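Long-range contacts in dephospho-CoA kinase (Mycobacterium paratuberculosis, PDB 6N39), which probably catalyses the last step of coenzyme A biosynthesis, the ATP-dependent phosphorylation of the 3'-hydroxyl group of dephospho-CoA: residues L356-W360 / R403-A408; R238-S243 / P288-Y294; T15-G19 / R163-Q167; I42-V47 / V95-V99; E200-F205 / A333-R337. One frame throughout, in Å; residues are numbered along the deposited sequence.

Contact 1 of 5, residues L356-W360 / R403-A408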
# COMPACT_ATOMS: atom_id res chain seq x y z
N LEU A 356 23.53 1.91 -3.40
CA LEU A 356 24.84 2.03 -2.76
C LEU A 356 24.78 2.98 -1.56
O LEU A 356 25.42 2.74 -0.55
CB LEU A 356 25.87 2.52 -3.78
CG LEU A 356 27.24 2.93 -3.22
CD1 LEU A 356 27.92 1.77 -2.48
CD2 LEU A 356 28.20 3.48 -4.32
N PHE A 357 24.05 4.09 -1.70
CA PHE A 357 24.03 5.13 -0.66
C PHE A 357 23.55 4.55 0.66
O PHE A 357 24.15 4.80 1.72
CB PHE A 357 23.12 6.27 -1.15
CG PHE A 357 23.13 7.51 -0.29
CD1 PHE A 357 24.21 8.37 -0.27
CD2 PHE A 357 22.00 7.85 0.44
CE1 PHE A 357 24.19 9.52 0.51
CE2 PHE A 357 21.97 9.00 1.20
CZ PHE A 357 23.07 9.84 1.23
N VAL A 358 22.50 3.72 0.61
CA VAL A 358 22.02 3.05 1.82
C VAL A 358 23.09 2.14 2.40
O VAL A 358 23.37 2.18 3.61
CB VAL A 358 20.73 2.27 1.53
CG1 VAL A 358 20.30 1.51 2.77
CG2 VAL A 358 19.64 3.21 1.07
N ASP A 359 23.68 1.27 1.56
CA ASP A 359 24.66 0.32 2.13
C ASP A 359 25.88 1.05 2.70
O ASP A 359 26.40 0.70 3.78
CB ASP A 359 25.08 -0.70 1.08
CG ASP A 359 24.01 -1.73 0.82
OD1 ASP A 359 23.18 -1.93 1.72
OD2 ASP A 359 23.98 -2.34 -0.27
N TRP A 360 26.34 2.08 1.99
CA TRP A 360 27.49 2.86 2.41
C TRP A 360 27.23 3.52 3.76
O TRP A 360 27.99 3.33 4.71
CB TRP A 360 27.83 3.88 1.32
CG TRP A 360 28.89 4.87 1.69
CD1 TRP A 360 30.17 4.60 2.07
CD2 TRP A 360 28.75 6.30 1.72
NE1 TRP A 360 30.84 5.77 2.34
CE2 TRP A 360 30.00 6.82 2.12
CE3 TRP A 360 27.70 7.18 1.43
CZ2 TRP A 360 30.22 8.19 2.25
CZ3 TRP A 360 27.93 8.54 1.56
CH2 TRP A 360 29.18 9.03 1.97
N ARG A 403 32.90 9.39 -2.40
CA ARG A 403 33.32 8.58 -1.26
C ARG A 403 32.60 7.25 -1.24
O ARG A 403 33.21 6.21 -0.96
CB ARG A 403 33.08 9.34 0.04
CG ARG A 403 34.03 10.51 0.29
CD ARG A 403 33.33 11.60 1.09
NE ARG A 403 33.03 11.19 2.45
CZ ARG A 403 32.20 11.83 3.27
NH1 ARG A 403 31.56 12.92 2.84
NH2 ARG A 403 32.01 11.39 4.50
N ALA A 404 31.29 7.26 -1.49
CA ALA A 404 30.53 6.03 -1.57
C ALA A 404 31.13 5.09 -2.60
O ALA A 404 31.29 3.89 -2.35
CB ALA A 404 29.07 6.32 -1.91
N TRP A 405 31.50 5.62 -3.77
CA TRP A 405 32.06 4.72 -4.78
C TRP A 405 33.48 4.28 -4.43
O TRP A 405 33.88 3.17 -4.78
CB TRP A 405 31.99 5.37 -6.16
CG TRP A 405 30.61 5.14 -6.75
CD1 TRP A 405 29.60 6.06 -6.89
CD2 TRP A 405 30.08 3.88 -7.21
NE1 TRP A 405 28.48 5.45 -7.43
CE2 TRP A 405 28.75 4.12 -7.63
CE3 TRP A 405 30.61 2.60 -7.33
CZ2 TRP A 405 27.96 3.11 -8.17
CZ3 TRP A 405 29.81 1.60 -7.85
CH2 TRP A 405 28.50 1.86 -8.27
N ASP A 406 34.23 5.10 -3.70
CA ASP A 406 35.52 4.64 -3.18
C ASP A 406 35.33 3.45 -2.24
O ASP A 406 36.05 2.45 -2.32
CB ASP A 406 36.24 5.77 -2.45
CG ASP A 406 37.14 6.58 -3.36
OD1 ASP A 406 37.56 6.03 -4.40
OD2 ASP A 406 37.43 7.75 -3.03
N TRP A 407 34.36 3.57 -1.34
CA TRP A 407 34.04 2.47 -0.43
C TRP A 407 33.58 1.24 -1.21
O TRP A 407 33.94 0.11 -0.86
CB TRP A 407 32.96 2.92 0.56
CG TRP A 407 32.48 1.85 1.48
CD1 TRP A 407 33.05 1.46 2.67
CD2 TRP A 407 31.34 1.02 1.29
NE1 TRP A 407 32.32 0.44 3.23
CE2 TRP A 407 31.26 0.15 2.40
CE3 TRP A 407 30.36 0.92 0.30
CZ2 TRP A 407 30.25 -0.80 2.54
CZ3 TRP A 407 29.35 -0.02 0.44
CH2 TRP A 407 29.31 -0.87 1.55
N ALA A 408 32.77 1.44 -2.25
CA ALA A 408 32.29 0.32 -3.05
C ALA A 408 33.44 -0.39 -3.74
O ALA A 408 33.48 -1.63 -3.78
CB ALA A 408 31.27 0.79 -4.08
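Two helices of the C-terminal UPF0157 (GrpB) region, 349-363 and 386-411, cross here at 73° with 9.8 Å between the axes of their short segments, with one knob-into-hole contact. The knob is Leu356: its t,p conformation carries both methyls into a hole formed by Ala404, Trp405, Trp407 and Ala408. Leu356 CD1 comes 3.7 Å from CZ3 at the edge of the Trp407 ring and 3.8 Å from CB of Ala408. Trp360, also t at chi1, lies flat against Ala404, whose CA sits 3.7 Å from the centroid of the Trp360 five-membered ring. Trp407, again t, reaches to helix 349-363, and Trp360 CA covers one face of its six-membered ring; the two indoles meet obliquely, with planes at 53°. Trp360 CZ2 lies over one face of the Arg403 guanidinium, whose charge is met by Asp399 and Asp370. Trp405, in the m rotamer, offers a ring face to Leu356 CD2, which stands 3.5 Å from the centroid of its five-membered ring.

Contact 2 of 5, residues R238-S243 / P288-Y294; sequences RLKTAS and PLLAAGY
Residues 238-243 form the C-terminal end of helix 228-243; 288-291 belong to helix 286-291, and the chain turns out through Gly293 to an extended Tyr294 (phi/psi -133/91). The backbones come closest at Ala242 and Pro288, with CA atoms 5.7 Å apart. Gly293 has phi 114° and closes a Schellman motif, in which Tyr294 N bonds Leu289 O (2.9 Å) and Gly293 N bonds Leu290 O (3.0 Å). The apolar contacts centre on Leu239 (m,t), whose CD2 is 3.8 Å from CD2 of Leu289 (also m,t) and lies over the Tyr294 ring, 4.1 Å from its centroid. Ala242 CB meets Ala292 CB at 3.9 Å. Both helices pack on one face of the mixed sheet of the UPF0157 domain, Leu239 reaching Ile272 and Val341, and Leu289 reaching Ile343. Of the polar contacts, Arg238 (t,t, then chi3 m at -55°) donates from NH1 to Tyr294 OH (3.0 Å); its NE bonds Phe132 O and its NH2 pairs with Asp178. Ser243 OG (chi1 m) donates to Leu239 O at 2.8 Å.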
# COMPACT_ATOMS: atom_id res chain seq x y z
N ARG A 238 2.98 -3.31 -2.58
CA ARG A 238 1.97 -2.67 -3.43
C ARG A 238 2.54 -2.32 -4.80
O ARG A 238 1.88 -2.51 -5.83
CB ARG A 238 1.44 -1.41 -2.72
CG ARG A 238 0.48 -0.57 -3.54
CD ARG A 238 0.04 0.72 -2.77
NE ARG A 238 -0.52 0.39 -1.45
CZ ARG A 238 -0.17 0.97 -0.30
NH1 ARG A 238 0.70 1.99 -0.29
NH2 ARG A 238 -0.72 0.55 0.83
N LEU A 239 3.78 -1.83 -4.83
CA LEU A 239 4.38 -1.42 -6.09
C LEU A 239 4.82 -2.64 -6.91
O LEU A 239 4.72 -2.61 -8.14
CB LEU A 239 5.57 -0.49 -5.83
CG LEU A 239 5.28 0.89 -5.19
CD1 LEU A 239 6.60 1.62 -4.79
CD2 LEU A 239 4.48 1.76 -6.13
N LYS A 240 5.29 -3.71 -6.27
CA LYS A 240 5.58 -4.94 -7.01
C LYS A 240 4.33 -5.44 -7.72
O LYS A 240 4.35 -5.75 -8.93
CB LYS A 240 6.13 -6.01 -6.06
CG LYS A 240 7.60 -5.77 -5.66
CD LYS A 240 8.08 -6.80 -4.62
CE LYS A 240 8.15 -8.24 -5.17
NZ LYS A 240 9.23 -8.46 -6.15
N THR A 241 3.21 -5.50 -6.98
CA THR A 241 1.96 -5.96 -7.57
C THR A 241 1.52 -5.04 -8.70
O THR A 241 1.10 -5.52 -9.76
CB THR A 241 0.87 -6.05 -6.50
OG1 THR A 241 1.24 -7.08 -5.57
CG2 THR A 241 -0.48 -6.40 -7.13
N ALA A 242 1.64 -3.72 -8.51
CA ALA A 242 1.19 -2.79 -9.54
C ALA A 242 2.08 -2.85 -10.79
O ALA A 242 1.59 -2.63 -11.90
CB ALA A 242 1.16 -1.36 -8.98
N SER A 243 3.37 -3.13 -10.63
CA SER A 243 4.28 -3.09 -11.76
C SER A 243 4.20 -4.33 -12.62
O SER A 243 4.59 -4.29 -13.79
CB SER A 243 5.71 -2.91 -11.26
OG SER A 243 5.81 -1.68 -10.57
N PRO A 288 -0.89 2.06 -14.17
CA PRO A 288 -1.00 1.17 -13.00
C PRO A 288 -0.47 1.81 -11.72
O PRO A 288 -1.00 1.54 -10.64
CB PRO A 288 -0.22 -0.09 -13.40
CG PRO A 288 0.52 0.22 -14.64
CD PRO A 288 -0.09 1.46 -15.26
N LEU A 289 0.54 2.69 -11.80
CA LEU A 289 0.98 3.36 -10.58
C LEU A 289 -0.05 4.39 -10.11
O LEU A 289 -0.27 4.54 -8.90
CB LEU A 289 2.35 4.02 -10.80
CG LEU A 289 3.52 3.02 -10.92
CD1 LEU A 289 4.86 3.73 -10.98
CD2 LEU A 289 3.53 2.01 -9.78
N LEU A 290 -0.70 5.09 -11.04
CA LEU A 290 -1.77 6.01 -10.66
C LEU A 290 -2.92 5.26 -9.99
O LEU A 290 -3.42 5.70 -8.94
CB LEU A 290 -2.26 6.78 -11.90
CG LEU A 290 -3.41 7.78 -11.68
CD1 LEU A 290 -3.00 8.93 -10.78
CD2 LEU A 290 -3.96 8.31 -13.02
N ALA A 291 -3.34 4.12 -10.56
CA ALA A 291 -4.38 3.32 -9.92
C ALA A 291 -3.93 2.85 -8.54
O ALA A 291 -4.77 2.70 -7.65
CB ALA A 291 -4.76 2.11 -10.79
N ALA A 292 -2.63 2.63 -8.34
CA ALA A 292 -2.15 2.20 -7.03
C ALA A 292 -1.92 3.35 -6.06
O ALA A 292 -1.52 3.09 -4.92
CB ALA A 292 -0.86 1.38 -7.18
N GLY A 293 -2.15 4.60 -6.47
CA GLY A 293 -2.10 5.73 -5.57
C GLY A 293 -0.98 6.75 -5.80
O GLY A 293 -0.78 7.62 -4.94
N TYR A 294 -0.29 6.70 -6.95
CA TYR A 294 0.95 7.45 -7.14
C TYR A 294 0.95 8.20 -8.47
O TYR A 294 1.37 7.65 -9.50
CB TYR A 294 2.16 6.51 -7.07
CG TYR A 294 2.23 5.68 -5.80
CD1 TYR A 294 1.58 4.45 -5.70
CD2 TYR A 294 2.99 6.12 -4.71
CE1 TYR A 294 1.63 3.70 -4.53
CE2 TYR A 294 3.06 5.38 -3.55
CZ TYR A 294 2.38 4.17 -3.46
OH TYR A 294 2.45 3.46 -2.28

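Contact 3 of 5, residues T15-G19 / R163-Q167. With ACT (acetate ion), chain B.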
# COMPACT_ATOMS: atom_id res chain seq x y z
N THR A 15 -11.06 -4.72 6.35
CA THR A 15 -11.20 -6.03 6.99
C THR A 15 -11.11 -5.87 8.50
O THR A 15 -11.03 -4.76 9.04
CB THR A 15 -10.17 -7.03 6.42
OG1 THR A 15 -10.62 -8.37 6.64
CG2 THR A 15 -8.78 -6.87 7.05
N GLY A 16 -11.11 -7.00 9.19
CA GLY A 16 -11.05 -7.07 10.63
C GLY A 16 -11.61 -8.38 11.10
O GLY A 16 -12.39 -9.04 10.41
N GLY A 17 -11.18 -8.78 12.29
CA GLY A 17 -11.61 -10.05 12.83
C GLY A 17 -13.05 -10.03 13.28
O GLY A 17 -13.67 -8.99 13.46
N ILE A 18 -13.60 -11.24 13.46
CA ILE A 18 -15.01 -11.37 13.83
C ILE A 18 -15.27 -10.64 15.14
O ILE A 18 -14.50 -10.76 16.10
CB ILE A 18 -15.39 -12.86 13.89
CG1 ILE A 18 -16.89 -13.05 14.15
CG2 ILE A 18 -14.57 -13.60 14.95
CD1 ILE A 18 -17.32 -14.53 14.10
N GLY A 19 -16.35 -9.87 15.18
CA GLY A 19 -16.71 -9.13 16.37
C GLY A 19 -16.02 -7.79 16.55
O GLY A 19 -16.31 -7.08 17.52
N ARG A 163 -13.61 -19.50 17.22
CA ARG A 163 -13.77 -18.81 15.95
C ARG A 163 -12.80 -17.64 15.83
O ARG A 163 -12.26 -17.38 14.76
CB ARG A 163 -15.21 -18.33 15.79
CG ARG A 163 -16.24 -19.44 15.51
CD ARG A 163 -17.06 -19.06 14.29
NE ARG A 163 -16.19 -18.50 13.26
CZ ARG A 163 -16.61 -17.75 12.24
NH1 ARG A 163 -15.74 -17.28 11.35
NH2 ARG A 163 -17.90 -17.46 12.11
N ILE A 164 -12.59 -16.93 16.94
CA ILE A 164 -11.65 -15.81 16.96
C ILE A 164 -10.23 -16.31 16.76
O ILE A 164 -9.46 -15.74 15.97
CB ILE A 164 -11.79 -15.03 18.29
CG1 ILE A 164 -13.08 -14.21 18.30
CG2 ILE A 164 -10.56 -14.15 18.52
CD1 ILE A 164 -13.36 -13.51 19.63
N ALA A 165 -9.86 -17.38 17.48
CA ALA A 165 -8.50 -17.89 17.41
C ALA A 165 -8.17 -18.45 16.03
O ALA A 165 -7.00 -18.46 15.64
CB ALA A 165 -8.30 -18.97 18.48
N ALA A 166 -9.17 -18.93 15.29
CA ALA A 166 -8.91 -19.55 14.00
C ALA A 166 -8.59 -18.54 12.90
O ALA A 166 -8.22 -18.96 11.80
CB ALA A 166 -10.11 -20.40 13.57
N GLN A 167 -8.71 -17.24 13.16
CA GLN A 167 -8.41 -16.23 12.16
C GLN A 167 -7.00 -15.69 12.36
O GLN A 167 -6.25 -16.15 13.23
CB GLN A 167 -9.43 -15.09 12.22
CG GLN A 167 -10.89 -15.50 12.08
CD GLN A 167 -11.80 -14.28 12.06
OE1 GLN A 167 -11.69 -13.39 12.90
NE2 GLN A 167 -12.69 -14.22 11.07
C ACT B . -18.55 -7.27 12.26
O ACT B . -17.67 -7.69 13.08
OXT ACT B . -18.63 -7.50 11.02
CH3 ACT B . -19.69 -6.35 12.85
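Thr15 is in strand 10-16; Gly16 has phi/psi 158/156, Gly17 and Ile18 continue extended, and Gly19 then takes a positive phi of 84° that calls for glycine. Opposite, residues 163-165 are helical, and by Gln167, with psi -174°, the chain has left helical angles. The CA atoms of Ile18 and Ile164 are 6.4 Å apart, those of Gly17 and Gln167 7.0 Å. The CA-to-CB bond of Gln167 points toward the loop, and its OE1 accepts from Ile18 N at 2.9 Å. Gly17 CA lies only 3.3 Å from Gln167 OE1, which leaves little room for a beta carbon. Ile18, the residue most covered here, sets CG2 3.7 Å from CG1 of Ile164 and CD1 3.6 Å from NH2 of Arg163, over the guanidinium face. The sequence fits the start of a Walker A P-loop, and Gly19 belongs to the predicted ATP site. An acetate, probably from the crystallisation liquor, sits there, bonded to Gly21 N and Ser23 N and weakly to Gly19 N. The contact thus joins the C-terminal end of a central strand of the parallel sheet to helix 157-165, with helix 142-153 alongside: its Leu149 touches both Ile18 and Ile164, and its Arg145 bonds Ile18 O.

Contact 4 of 5, residues I42-V47 / V95-V99; sequences IAREVV and VHPLV
Val46 and Val99 have the largest shares of this small contact between apolar side chains, with Leu98 next. Residues 42-45 are helical, part of helix 39-45; Val46 has phi/psi -73/-5 and Val47 -115/20. Residues 95-99 lie within helix 87-109, kinked at Pro97, whose nitrogen cannot bond to the preceding turn. The register pairs Ala43 with Val99 (CA atoms 5.9 Å apart) and Val46 with Leu98 (6.6 Å). Val46, chi1 m, points at the other helix: its CG1 is 4.0 Å from Leu98 O, its CB 4.1 Å from CB of Leu98 (m,t), and its CG2 4.2 Å from Val99 CG2 and 4.4 Å from Val95 CG1. In the P-loop kinase fold these helices bracket a helical insertion between neighbouring parallel strands 35-38 and 115-119; in related dephospho-CoA kinases this insertion is thought to contribute to binding dephospho-CoA. Val99, chi1 t, spreads its methyls along helix 39-45, with CG2 3.9 Å from Ala43 CA and CG1 3.9 Å from Ile42 CG2. One turn back, Val95, also t at chi1, places CG2 4.4 Å from CG1 of Val47. Ile42, in the m,t rotamer, continues past Val99 along helix 87-109 to touch Arg102 and Ile106.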
# COMPACT_ATOMS: atom_id res chain seq x y z
N ILE A 42 -23.21 -9.65 -1.82
CA ILE A 42 -23.56 -9.83 -3.22
C ILE A 42 -23.72 -11.31 -3.55
O ILE A 42 -24.62 -11.70 -4.32
CB ILE A 42 -22.49 -9.14 -4.10
CG1 ILE A 42 -22.54 -7.63 -3.85
CG2 ILE A 42 -22.69 -9.48 -5.57
CD1 ILE A 42 -21.30 -6.87 -4.29
N ALA A 43 -22.88 -12.16 -2.95
CA ALA A 43 -23.01 -13.60 -3.15
C ALA A 43 -24.34 -14.12 -2.61
O ALA A 43 -24.98 -14.97 -3.24
CB ALA A 43 -21.85 -14.33 -2.48
N ARG A 44 -24.77 -13.62 -1.44
CA ARG A 44 -26.08 -14.04 -0.94
C ARG A 44 -27.20 -13.47 -1.80
O ARG A 44 -28.24 -14.11 -1.95
CB ARG A 44 -26.25 -13.65 0.53
N GLU A 45 -26.98 -12.28 -2.40
CA GLU A 45 -28.04 -11.67 -3.20
C GLU A 45 -28.27 -12.41 -4.52
O GLU A 45 -29.42 -12.58 -4.95
CB GLU A 45 -27.72 -10.20 -3.48
CG GLU A 45 -28.02 -9.27 -2.32
CD GLU A 45 -27.63 -7.82 -2.60
OE1 GLU A 45 -27.07 -7.55 -3.68
OE2 GLU A 45 -27.88 -6.96 -1.73
N VAL A 46 -27.20 -12.87 -5.17
CA VAL A 46 -27.35 -13.52 -6.48
C VAL A 46 -27.95 -14.91 -6.39
O VAL A 46 -28.23 -15.53 -7.44
CB VAL A 46 -26.01 -13.58 -7.24
CG1 VAL A 46 -25.43 -12.17 -7.43
CG2 VAL A 46 -25.02 -14.48 -6.54
N VAL A 47 -28.18 -15.44 -5.19
CA VAL A 47 -28.81 -16.74 -5.02
C VAL A 47 -30.17 -16.61 -4.33
O VAL A 47 -30.68 -17.59 -3.79
CB VAL A 47 -27.88 -17.71 -4.27
CG1 VAL A 47 -26.68 -18.05 -5.12
CG2 VAL A 47 -27.43 -17.10 -2.94
N VAL A 95 -21.55 -19.13 -9.45
CA VAL A 95 -21.76 -18.00 -8.55
C VAL A 95 -20.80 -16.85 -8.86
O VAL A 95 -21.21 -15.68 -8.88
CB VAL A 95 -21.64 -18.45 -7.08
CG1 VAL A 95 -21.59 -17.25 -6.14
CG2 VAL A 95 -22.79 -19.37 -6.72
N HIS A 96 -19.53 -17.15 -9.10
CA HIS A 96 -18.54 -16.08 -9.23
C HIS A 96 -18.80 -15.15 -10.41
O HIS A 96 -18.64 -13.93 -10.23
CB HIS A 96 -17.12 -16.68 -9.28
CG HIS A 96 -16.67 -17.27 -7.98
ND1 HIS A 96 -15.39 -17.76 -7.78
CD2 HIS A 96 -17.32 -17.45 -6.80
CE1 HIS A 96 -15.28 -18.22 -6.55
NE2 HIS A 96 -16.44 -18.04 -5.93
N PRO A 97 -19.18 -15.62 -11.60
CA PRO A 97 -19.49 -14.65 -12.67
C PRO A 97 -20.66 -13.75 -12.32
O PRO A 97 -20.64 -12.56 -12.69
CB PRO A 97 -19.80 -15.54 -13.88
CG PRO A 97 -19.06 -16.83 -13.60
CD PRO A 97 -19.18 -17.01 -12.11
N LEU A 98 -21.67 -14.26 -11.61
CA LEU A 98 -22.80 -13.43 -11.22
C LEU A 98 -22.37 -12.35 -10.24
O LEU A 98 -22.80 -11.20 -10.34
CB LEU A 98 -23.91 -14.30 -10.63
CG LEU A 98 -24.46 -15.39 -11.54
CD1 LEU A 98 -25.33 -16.35 -10.76
CD2 LEU A 98 -25.24 -14.78 -12.69
N VAL A 99 -21.50 -12.72 -9.29
CA VAL A 99 -20.94 -11.73 -8.36
C VAL A 99 -20.14 -10.68 -9.12
O VAL A 99 -20.25 -9.48 -8.84
CB VAL A 99 -20.07 -12.44 -7.30
CG1 VAL A 99 -19.39 -11.40 -6.42
CG2 VAL A 99 -20.92 -13.37 -6.45

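Contact 5 of 5, residues E200-F205 / A333-R337; sequences ERIVPF and ADPGR
Phe205 is the apolar centre where helix 187-210, at the junction of the kinase and UPF0157 parts, receives a type I beta turn (Asp334 to Arg337) from the loop between strands 328-331 and 339-345. Segment 200-205 is helical but irregular: a wider pi-type turn spans 200-202, and Pro204 N makes no bond to the turn before. CA atoms are nearest at Phe205 and Asp334 (4.6 Å) and at Arg201 and Gly336 (6.1 Å). With Phe205 at chi1 t and chi2 near 0°, Asp334 CB lies over one face of its ring, 3.5 Å from the centroid and almost on the normal. Phe205 CD1 is 3.7 Å from Ala333 CB, and Phe205 CA makes a CA-H...O contact of 3.5 Å with Ala333 O. Further out, the two proline rings meet, Pro204 CG at 3.7 Å from Pro335 CG. At the polar edge Arg201, t throughout chi1 to chi3, extends to a salt bridge with Asp334: NE to OD1 2.9 Å, NH2 to OD2 2.9 Å. Asp334, chi1 t, also forms an Asx turn, its OD1 accepting from Gly336 N at 2.9 Å. Gly336 lies over the guanidinium face, its CA 3.6 Å from Arg201 NE.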
# COMPACT_ATOMS: atom_id res chain seq x y z
N GLU A 200 -9.76 13.69 6.84
CA GLU A 200 -8.35 14.06 6.95
C GLU A 200 -7.45 13.27 6.00
O GLU A 200 -6.34 13.72 5.72
CB GLU A 200 -7.87 13.87 8.39
CG GLU A 200 -8.41 14.94 9.33
CD GLU A 200 -8.22 14.58 10.81
OE1 GLU A 200 -7.38 13.71 11.11
OE2 GLU A 200 -8.94 15.16 11.65
N ARG A 201 -7.91 12.13 5.50
CA ARG A 201 -7.03 11.28 4.71
C ARG A 201 -7.68 10.82 3.41
O ARG A 201 -7.09 10.96 2.33
CB ARG A 201 -6.57 10.08 5.54
CG ARG A 201 -5.27 9.51 5.03
CD ARG A 201 -4.63 8.56 5.99
NE ARG A 201 -3.63 7.77 5.29
CZ ARG A 201 -2.89 6.84 5.87
NH1 ARG A 201 -3.02 6.61 7.18
NH2 ARG A 201 -2.00 6.18 5.15
N ILE A 202 -8.90 10.30 3.47
CA ILE A 202 -9.50 9.71 2.28
C ILE A 202 -9.93 10.77 1.29
O ILE A 202 -9.65 10.66 0.09
CB ILE A 202 -10.66 8.77 2.67
CG1 ILE A 202 -10.10 7.56 3.43
CG2 ILE A 202 -11.38 8.27 1.41
CD1 ILE A 202 -11.15 6.70 4.08
N VAL A 203 -10.62 11.83 1.76
CA VAL A 203 -11.04 12.89 0.84
C VAL A 203 -9.86 13.51 0.10
O VAL A 203 -9.89 13.57 -1.14
CB VAL A 203 -11.89 13.93 1.59
CG1 VAL A 203 -11.95 15.23 0.80
CG2 VAL A 203 -13.32 13.40 1.86
N PRO A 204 -8.80 13.99 0.77
CA PRO A 204 -7.67 14.55 0.01
C PRO A 204 -6.93 13.51 -0.82
O PRO A 204 -6.46 13.85 -1.91
CB PRO A 204 -6.78 15.17 1.10
CG PRO A 204 -7.16 14.47 2.37
CD PRO A 204 -8.61 14.14 2.23
N PHE A 205 -6.83 12.25 -0.38
CA PHE A 205 -6.22 11.20 -1.20
C PHE A 205 -6.95 11.08 -2.54
O PHE A 205 -6.33 11.14 -3.61
CB PHE A 205 -6.23 9.88 -0.43
CG PHE A 205 -5.34 8.78 -1.01
CD1 PHE A 205 -4.57 8.98 -2.14
CD2 PHE A 205 -5.29 7.53 -0.38
CE1 PHE A 205 -3.74 7.95 -2.66
CE2 PHE A 205 -4.49 6.50 -0.88
CZ PHE A 205 -3.70 6.72 -2.02
N ALA A 333 -0.26 10.23 -3.48
CA ALA A 333 -1.32 11.21 -3.28
C ALA A 333 -1.92 11.15 -1.88
O ALA A 333 -2.82 11.94 -1.58
CB ALA A 333 -2.43 11.00 -4.33
N ASP A 334 -1.45 10.23 -1.03
CA ASP A 334 -2.04 10.03 0.29
C ASP A 334 -1.34 10.92 1.31
O ASP A 334 -0.16 10.67 1.63
CB ASP A 334 -1.91 8.55 0.68
CG ASP A 334 -2.55 8.22 2.04
OD1 ASP A 334 -3.04 9.12 2.74
OD2 ASP A 334 -2.57 7.02 2.39
N PRO A 335 -1.99 11.97 1.85
CA PRO A 335 -1.29 12.83 2.81
C PRO A 335 -0.91 12.13 4.10
O PRO A 335 -0.07 12.65 4.84
CB PRO A 335 -2.29 13.97 3.07
CG PRO A 335 -3.64 13.37 2.77
CD PRO A 335 -3.40 12.39 1.64
N GLY A 336 -1.47 10.96 4.39
CA GLY A 336 -1.04 10.20 5.55
C GLY A 336 0.27 9.45 5.39
O GLY A 336 0.79 8.93 6.37
N ARG A 337 0.84 9.36 4.18
CA ARG A 337 2.09 8.63 3.97
C ARG A 337 2.82 9.17 2.75
O ARG A 337 2.91 8.51 1.69
CB ARG A 337 1.80 7.13 3.81
CG ARG A 337 3.06 6.22 3.65
CD ARG A 337 4.10 6.43 4.76
NE ARG A 337 4.94 7.60 4.51
CZ ARG A 337 5.61 8.24 5.46
NH1 ARG A 337 5.54 7.82 6.73
NH2 ARG A 337 6.33 9.31 5.16

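Overall arrangement
From the N terminus, the first segment of contact 3 leaves the central sheet at the P-loop; contact 4 opens and closes within the long loop that contact 3 completes at 163-167. Contact 3 ties helix 157-165 to the sheet, while contact 4 packs helix 39-45 on helix 87-109. Contact 5 then opens on helix 187-210, and its loop encloses contact 2 before closing at 333-337. These two touch, Gly293 O lying 3.0 Å from Ala333 N in a probable hydrogen bond, so the interdomain junction continues into the helices packed on the mixed sheet. Contact 1 follows in series and joins C-terminal helices, its centre about 56 Å from that of contact 4. No two loops cross.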